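Local atomic coordinates of B-type Cna protein (Enterococcus faecium, PDB entry 6FWY), a protein that is of unknown function but, as a cell-wall-anchored surface protein carrying a thioester domain, probably contributes to covalent attachment of the bacterium to host molecules. Residues G23-N28 / A102-Q107; P33-I38 / D54-S59. All coordinates share one frame; numbering follows the deposited sequence.

The two contacts lie about 10 Å apart, centre to centre, and share a sheet: strands 26-29 and 32-44, one in each, are antiparallel neighbours. Contact 1 is the buried one. There the loop leading into strand 26-29 meets helix 99-113 through aromatic and aliphatic surfaces. Contact 2 joins strand 32-44 to the loop that follows strand 49-52. It is only partly buried, and its chemistry is correspondingly mixed, with two carboxylates, a serine, a methionine and a bridging water. Along the chain, contact 2 is nested inside the loop that contact 1 closes. The Tyr-104 hydroxyl, hydrogen-bonded to Met-37 O, and the backbone pairing of Val-27 with Glu-35 tie them directly.

Contact 1: G23-N28 / A102-Q107; sequences GYIRVN and AWYATQ
Tyr-104 projects from helix 99-113 onto the loop of residues 23-25, and almost everything across this contact touches its ring. The aromatic interaction is an offset edge-to-face pair with Tyr-24: the edge of Tyr-24 is directed at the face of Tyr-104, the centroids are 5.7 Å apart and the planes are inclined at 63°. Tyr-24 CD1 makes the approach, 3.8 Å from Tyr-104 CD2. Tyr-104 carries CG anti to the backbone N (chi1 -171°), a setting that sends the ring out from the helix toward the loop.

Aliphatic and backbone groups also touch the ring. Ile-25 CG1, held between its own backbone N and carbonyl carbon, comes in at the ring edge, in its plane, 3.9 Å from Tyr-104 CE2 and 3.7 Å from Tyr-104 OH. At an oblique angle to the same ring lie Tyr-24 N, 3.6 Å from Tyr-104 CE2, and Gly-23 CA, 3.5 Å from Tyr-104 OH. Gly-23 has a positive phi of 101°, and its lack of a side chain lets the backbone settle this closely against the phenol.

The helix belongs to the thioester domain, and Thr-106 and Gln-107, followed by Trp-111, fit the TQ...W sequence signature of such domains. Gln-107 OE1 accepts a hydrogen bond from Cys-52 N. Cys-52 is probably the thioester cysteine, as in relatives, where the glutamine of this signature is distinct from the one that forms the thioester.

Polar bonds lie around the contact instead of across it. The Tyr-104 hydroxyl is satisfied by Met-37 O on the adjacent strand 32-44, which fixes the far end of the ring. Tyr-24 also meets the ring of His-129 and touches Val-137 of helix 131-150.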
loop_
_atom_site.group_PDB
_atom_site.type_symbol
_atom_site.label_atom_id
_atom_site.label_comp_id
_atom_site.label_asym_id
_atom_site.label_seq_id
_atom_site.Cartn_x
_atom_site.Cartn_y
_atom_site.Cartn_z
ATOM N N GLY A 23 3.830 -19.278 21.725
ATOM C CA GLY A 23 4.993 -18.458 21.401
ATOM C C GLY A 23 6.254 -19.269 21.413
ATOM O O GLY A 23 6.346 -20.268 22.124
ATOM N N TYR A 24 7.220 -18.847 20.603
ATOM C CA TYR A 24 8.541 -19.483 20.503
ATOM C C TYR A 24 9.646 -18.715 21.245
ATOM O O TYR A 24 10.798 -19.134 21.236
ATOM C CB TYR A 24 8.922 -19.574 19.029
ATOM C CG TYR A 24 8.018 -20.489 18.273
ATOM C CD1 TYR A 24 6.841 -20.012 17.717
ATOM C CD2 TYR A 24 8.328 -21.837 18.128
ATOM C CE1 TYR A 24 5.986 -20.864 17.038
ATOM C CE2 TYR A 24 7.494 -22.683 17.427
ATOM C CZ TYR A 24 6.336 -22.181 16.876
ATOM O OH TYR A 24 5.517 -23.040 16.206
ATOM N N ILE A 25 9.262 -17.595 21.848
ATOM C CA ILE A 25 10.133 -16.693 22.575
ATOM C C ILE A 25 9.388 -16.212 23.809
ATOM O O ILE A 25 8.199 -16.438 23.953
ATOM C CB ILE A 25 10.587 -15.474 21.705
ATOM C CG1 ILE A 25 9.422 -14.582 21.273
ATOM C CG2 ILE A 25 11.358 -15.946 20.468
ATOM C CD1 ILE A 25 9.035 -13.470 22.219
ATOM N N ARG A 26 10.114 -15.534 24.688
ATOM C CA ARG A 26 9.532 -14.830 25.827
ATOM C C ARG A 26 10.135 -13.436 25.821
ATOM O O ARG A 26 11.047 -13.166 25.043
ATOM C CB ARG A 26 9.824 -15.581 27.134
ATOM C CG ARG A 26 9.174 -16.951 27.177
ATOM C CD ARG A 26 9.662 -17.823 28.298
ATOM N NE ARG A 26 11.023 -18.301 28.068
ATOM C CZ ARG A 26 11.796 -18.870 29.004
ATOM N NH1 ARG A 26 11.343 -19.061 30.224
ATOM N NH2 ARG A 26 13.021 -19.269 28.692
ATOM N N VAL A 27 9.619 -12.556 26.675
ATOM C CA VAL A 27 10.113 -11.195 26.765
ATOM C C VAL A 27 10.267 -10.784 28.225
ATOM O O VAL A 27 9.300 -10.898 29.013
ATOM C CB VAL A 27 9.193 -10.174 26.075
ATOM C CG1 VAL A 27 9.780 -8.773 26.140
ATOM C CG2 VAL A 27 8.920 -10.563 24.621
ATOM N N ASN A 28 11.469 -10.292 28.556
ATOM C CA ASN A 28 11.700 -9.569 29.792
ATOM C C ASN A 28 11.000 -8.219 29.722
ATOM O O ASN A 28 11.471 -7.272 29.109
ATOM C CB ASN A 28 13.208 -9.367 30.070
ATOM C CG ASN A 28 13.935 -10.679 30.308
ATOM O OD1 ASN A 28 13.396 -11.602 30.909
ATOM N ND2 ASN A 28 15.158 -10.763 29.819
ATOM N N ALA A 102 6.492 -18.981 10.643
ATOM C CA ALA A 102 6.590 -17.814 9.746
ATOM C C ALA A 102 5.627 -16.708 10.180
ATOM O O ALA A 102 6.012 -15.553 10.300
ATOM C CB ALA A 102 6.349 -18.218 8.295
ATOM N N TRP A 103 4.379 -17.078 10.434
ATOM C CA TRP A 103 3.396 -16.134 10.950
ATOM C C TRP A 103 3.834 -15.498 12.281
ATOM O O TRP A 103 3.756 -14.277 12.435
ATOM C CB TRP A 103 2.032 -16.801 11.116
ATOM C CG TRP A 103 1.129 -16.066 12.071
ATOM C CD1 TRP A 103 0.548 -14.846 11.893
ATOM C CD2 TRP A 103 0.739 -16.510 13.361
ATOM N NE1 TRP A 103 -0.186 -14.506 12.998
ATOM C CE2 TRP A 103 -0.087 -15.509 13.918
ATOM C CE3 TRP A 103 1.026 -17.656 14.117
ATOM C CZ2 TRP A 103 -0.653 -15.621 15.196
ATOM C CZ3 TRP A 103 0.471 -17.771 15.384
ATOM C CH2 TRP A 103 -0.366 -16.759 15.910
ATOM N N TYR A 104 4.293 -16.309 13.233
ATOM C CA TYR A 104 4.689 -15.781 14.546
ATOM C C TYR A 104 5.882 -14.838 14.446
ATOM O O TYR A 104 5.926 -13.797 15.122
ATOM C CB TYR A 104 4.983 -16.911 15.537
ATOM C CG TYR A 104 5.194 -16.427 16.949
ATOM C CD1 TYR A 104 4.113 -16.177 17.792
ATOM C CD2 TYR A 104 6.471 -16.225 17.442
ATOM C CE1 TYR A 104 4.304 -15.729 19.098
ATOM C CE2 TYR A 104 6.672 -15.785 18.746
ATOM C CZ TYR A 104 5.585 -15.541 19.561
ATOM O OH TYR A 104 5.782 -15.117 20.841
ATOM N N ALA A 105 6.860 -15.213 13.624
ATOM C CA ALA A 105 8.009 -14.345 13.314
ATOM C C ALA A 105 7.552 -12.988 12.834
ATOM O O ALA A 105 8.096 -11.977 13.249
ATOM C CB ALA A 105 8.900 -14.978 12.251
ATOM N N THR A 106 6.534 -12.970 11.985
ATOM C CA THR A 106 6.000 -11.720 11.477
ATOM C C THR A 106 5.283 -10.949 12.600
ATOM O O THR A 106 5.453 -9.743 12.715
ATOM C CB THR A 106 5.089 -11.942 10.237
ATOM O OG1 THR A 106 5.716 -12.848 9.324
ATOM C CG2 THR A 106 4.845 -10.660 9.520
ATOM N N GLN A 107 4.507 -11.641 13.424
ATOM C CA GLN A 107 3.833 -11.011 14.571
ATOM C C GLN A 107 4.854 -10.422 15.567
ATOM O O GLN A 107 4.603 -9.391 16.188
ATOM C CB GLN A 107 2.899 -12.020 15.266
ATOM C CG GLN A 107 2.217 -11.546 16.553
ATOM C CD GLN A 107 1.378 -10.298 16.340
ATOM O OE1 GLN A 107 0.304 -10.362 15.767
ATOM N NE2 GLN A 107 1.873 -9.161 16.802
#

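Contact 2: P33-I38 / D54-S59; sequences PNEWMI and DSELPS
Ser-55 opens the contact with its CB, 3.7 Å from Met-37 SD. Together with Glu-56 it forms the middle of a type I beta turn from Asp-54 to Leu-57, closed by a weak backbone bond. The methionine reaches Ser-55 by bending at chi2 (-65°), which carries sulfur and methyl toward the loop. The carbonyl of Ser-55 is tied to the strand through a water that donates to both sides, 2.7 Å from Ser-55 O and 2.8 Å from Ile-38 O. Ser-55 OG donates to the anti lone pair of Glu-56 OE2, 2.5 Å away.

The bend of Glu-56 at chi2 (-57°) brings its carboxylate back toward Ser-55 and the strand. There it meets Glu-35, whose extended chain arrives from the opposite direction. Glu-35 OE2 lies 2.6 Å from Glu-56 OE1, with the carboxylate planes 57° apart; one of the two acids is probably protonated. Met-37 CE packs 3.5 Å from Glu-56 OE2, laying an apolar methyl beside the acid pair.

The turn begins two residues after the probable thioester cysteine, which ends strand 49-52 of the thioester domain, and these interactions join it to strand 32-44. Trp-111 of helix 99-113 touches both Met-37 and Ser-55, while strand 26-29 flanks the other segment, Val-27 packing on Met-37 and Met-29 on Glu-35.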
loop_
_atom_site.group_PDB
_atom_site.type_symbol
_atom_site.label_atom_id
_atom_site.label_comp_id
_atom_site.label_asym_id
_atom_site.label_seq_id
_atom_site.Cartn_x
_atom_site.Cartn_y
_atom_site.Cartn_z
ATOM N N PRO A 33 9.936 -10.785 34.261
ATOM C CA PRO A 33 10.920 -11.524 33.493
ATOM C C PRO A 33 10.310 -12.731 32.772
ATOM O O PRO A 33 9.413 -13.366 33.309
ATOM C CB PRO A 33 11.965 -11.970 34.545
ATOM C CG PRO A 33 11.616 -11.245 35.795
ATOM C CD PRO A 33 10.170 -10.901 35.708
ATOM N N ASN A 34 10.820 -13.025 31.576
ATOM C CA ASN A 34 10.457 -14.234 30.826
ATOM C C ASN A 34 8.932 -14.368 30.575
ATOM O O ASN A 34 8.379 -15.464 30.566
ATOM C CB ASN A 34 11.008 -15.501 31.517
ATOM C CG ASN A 34 12.529 -15.572 31.487
ATOM O OD1 ASN A 34 13.152 -15.236 30.501
ATOM N ND2 ASN A 34 13.131 -15.981 32.610
ATOM N N GLU A 35 8.262 -13.236 30.366
ATOM C CA GLU A 35 6.822 -13.209 30.129
ATOM C C GLU A 35 6.514 -13.848 28.750
ATOM O O GLU A 35 7.200 -13.568 27.764
ATOM C CB GLU A 35 6.318 -11.774 30.162
ATOM C CG GLU A 35 4.823 -11.642 29.999
ATOM C CD GLU A 35 4.319 -10.211 30.083
ATOM O OE1 GLU A 35 4.710 -9.470 31.026
ATOM O OE2 GLU A 35 3.468 -9.834 29.236
ATOM N N TRP A 36 5.507 -14.723 28.714
ATOM C CA TRP A 36 5.104 -15.391 27.468
ATOM C C TRP A 36 4.385 -14.395 26.558
ATOM O O TRP A 36 3.709 -13.471 27.032
ATOM C CB TRP A 36 4.194 -16.598 27.713
ATOM C CG TRP A 36 4.858 -17.794 28.328
ATOM C CD1 TRP A 36 6.015 -17.816 29.096
ATOM C CD2 TRP A 36 4.371 -19.135 28.316
ATOM N NE1 TRP A 36 6.270 -19.091 29.526
ATOM C CE2 TRP A 36 5.286 -19.924 29.062
ATOM C CE3 TRP A 36 3.259 -19.759 27.735
ATOM C CZ2 TRP A 36 5.116 -21.308 29.233
ATOM C CZ3 TRP A 36 3.098 -21.139 27.907
ATOM C CH2 TRP A 36 4.031 -21.897 28.657
ATOM N N MET A 37 4.578 -14.597 25.257
ATOM C CA MET A 37 3.932 -13.785 24.243
ATOM C C MET A 37 3.114 -14.687 23.315
ATOM O O MET A 37 3.546 -15.037 22.218
ATOM C CB MET A 37 4.975 -12.981 23.484
ATOM C CG MET A 37 5.641 -11.896 24.322
ATOM S SD MET A 37 4.485 -10.619 24.820
ATOM C CE MET A 37 5.368 -9.755 26.071
ATOM N N ILE A 38 1.932 -15.051 23.802
ATOM C CA ILE A 38 1.025 -15.942 23.104
ATOM C C ILE A 38 0.296 -15.103 22.029
ATOM O O ILE A 38 0.269 -13.860 22.102
ATOM C CB ILE A 38 0.002 -16.639 24.037
ATOM C CG1 ILE A 38 -1.131 -15.671 24.459
ATOM C CG2 ILE A 38 0.690 -17.256 25.254
ATOM C CD1 ILE A 38 -2.125 -16.220 25.450
ATOM N N ASP A 54 -0.610 -4.669 20.036
ATOM C CA ASP A 54 -0.546 -4.579 21.500
ATOM C C ASP A 54 -0.400 -5.976 22.106
ATOM O O ASP A 54 -1.370 -6.738 22.144
ATOM C CB ASP A 54 -1.834 -3.956 22.069
ATOM C CG ASP A 54 -2.065 -2.510 21.601
ATOM O OD1 ASP A 54 -1.198 -1.644 21.858
ATOM O OD2 ASP A 54 -3.123 -2.209 21.009
ATOM N N SER A 55 0.773 -6.296 22.646
ATOM C CA SER A 55 1.041 -7.648 23.168
ATOM C C SER A 55 0.248 -8.057 24.408
ATOM O O SER A 55 0.165 -9.241 24.706
ATOM C CB SER A 55 2.533 -7.815 23.463
ATOM O OG SER A 55 2.928 -6.912 24.453
ATOM N N GLU A 56 -0.324 -7.102 25.132
ATOM C CA GLU A 56 -0.999 -7.383 26.405
ATOM C C GLU A 56 -2.513 -7.354 26.344
ATOM O O GLU A 56 -3.170 -7.430 27.376
ATOM C CB GLU A 56 -0.529 -6.380 27.493
ATOM C CG GLU A 56 0.970 -6.099 27.563
ATOM C CD GLU A 56 1.833 -7.350 27.766
ATOM O OE1 GLU A 56 1.801 -7.897 28.896
ATOM O OE2 GLU A 56 2.586 -7.737 26.830
ATOM N N LEU A 57 -3.078 -7.228 25.152
ATOM C CA LEU A 57 -4.540 -7.192 24.969
ATOM C C LEU A 57 -4.971 -8.394 24.120
ATOM O O LEU A 57 -4.199 -8.875 23.288
ATOM C CB LEU A 57 -4.972 -5.881 24.306
ATOM C CG LEU A 57 -4.801 -4.592 25.143
ATOM C CD1 LEU A 57 -5.229 -3.358 24.361
ATOM C CD2 LEU A 57 -5.530 -4.619 26.495
ATOM N N PRO A 58 -6.209 -8.890 24.330
ATOM C CA PRO A 58 -6.704 -10.019 23.539
ATOM C C PRO A 58 -6.974 -9.691 22.053
ATOM O O PRO A 58 -7.136 -8.532 21.683
ATOM C CB PRO A 58 -8.014 -10.370 24.250
ATOM C CG PRO A 58 -8.457 -9.083 24.824
ATOM C CD PRO A 58 -7.212 -8.447 25.307
ATOM N N SER A 59 -7.016 -10.736 21.231
ATOM C CA SER A 59 -7.302 -10.635 19.790
ATOM C C SER A 59 -8.626 -9.922 19.495
ATOM O O SER A 59 -9.571 -10.081 20.243
ATOM C CB SER A 59 -7.303 -12.032 19.146
ATOM O OG SER A 59 -8.502 -12.826 19.423
HETATM O O HOH W 1 0.740 -11.736 23.876
#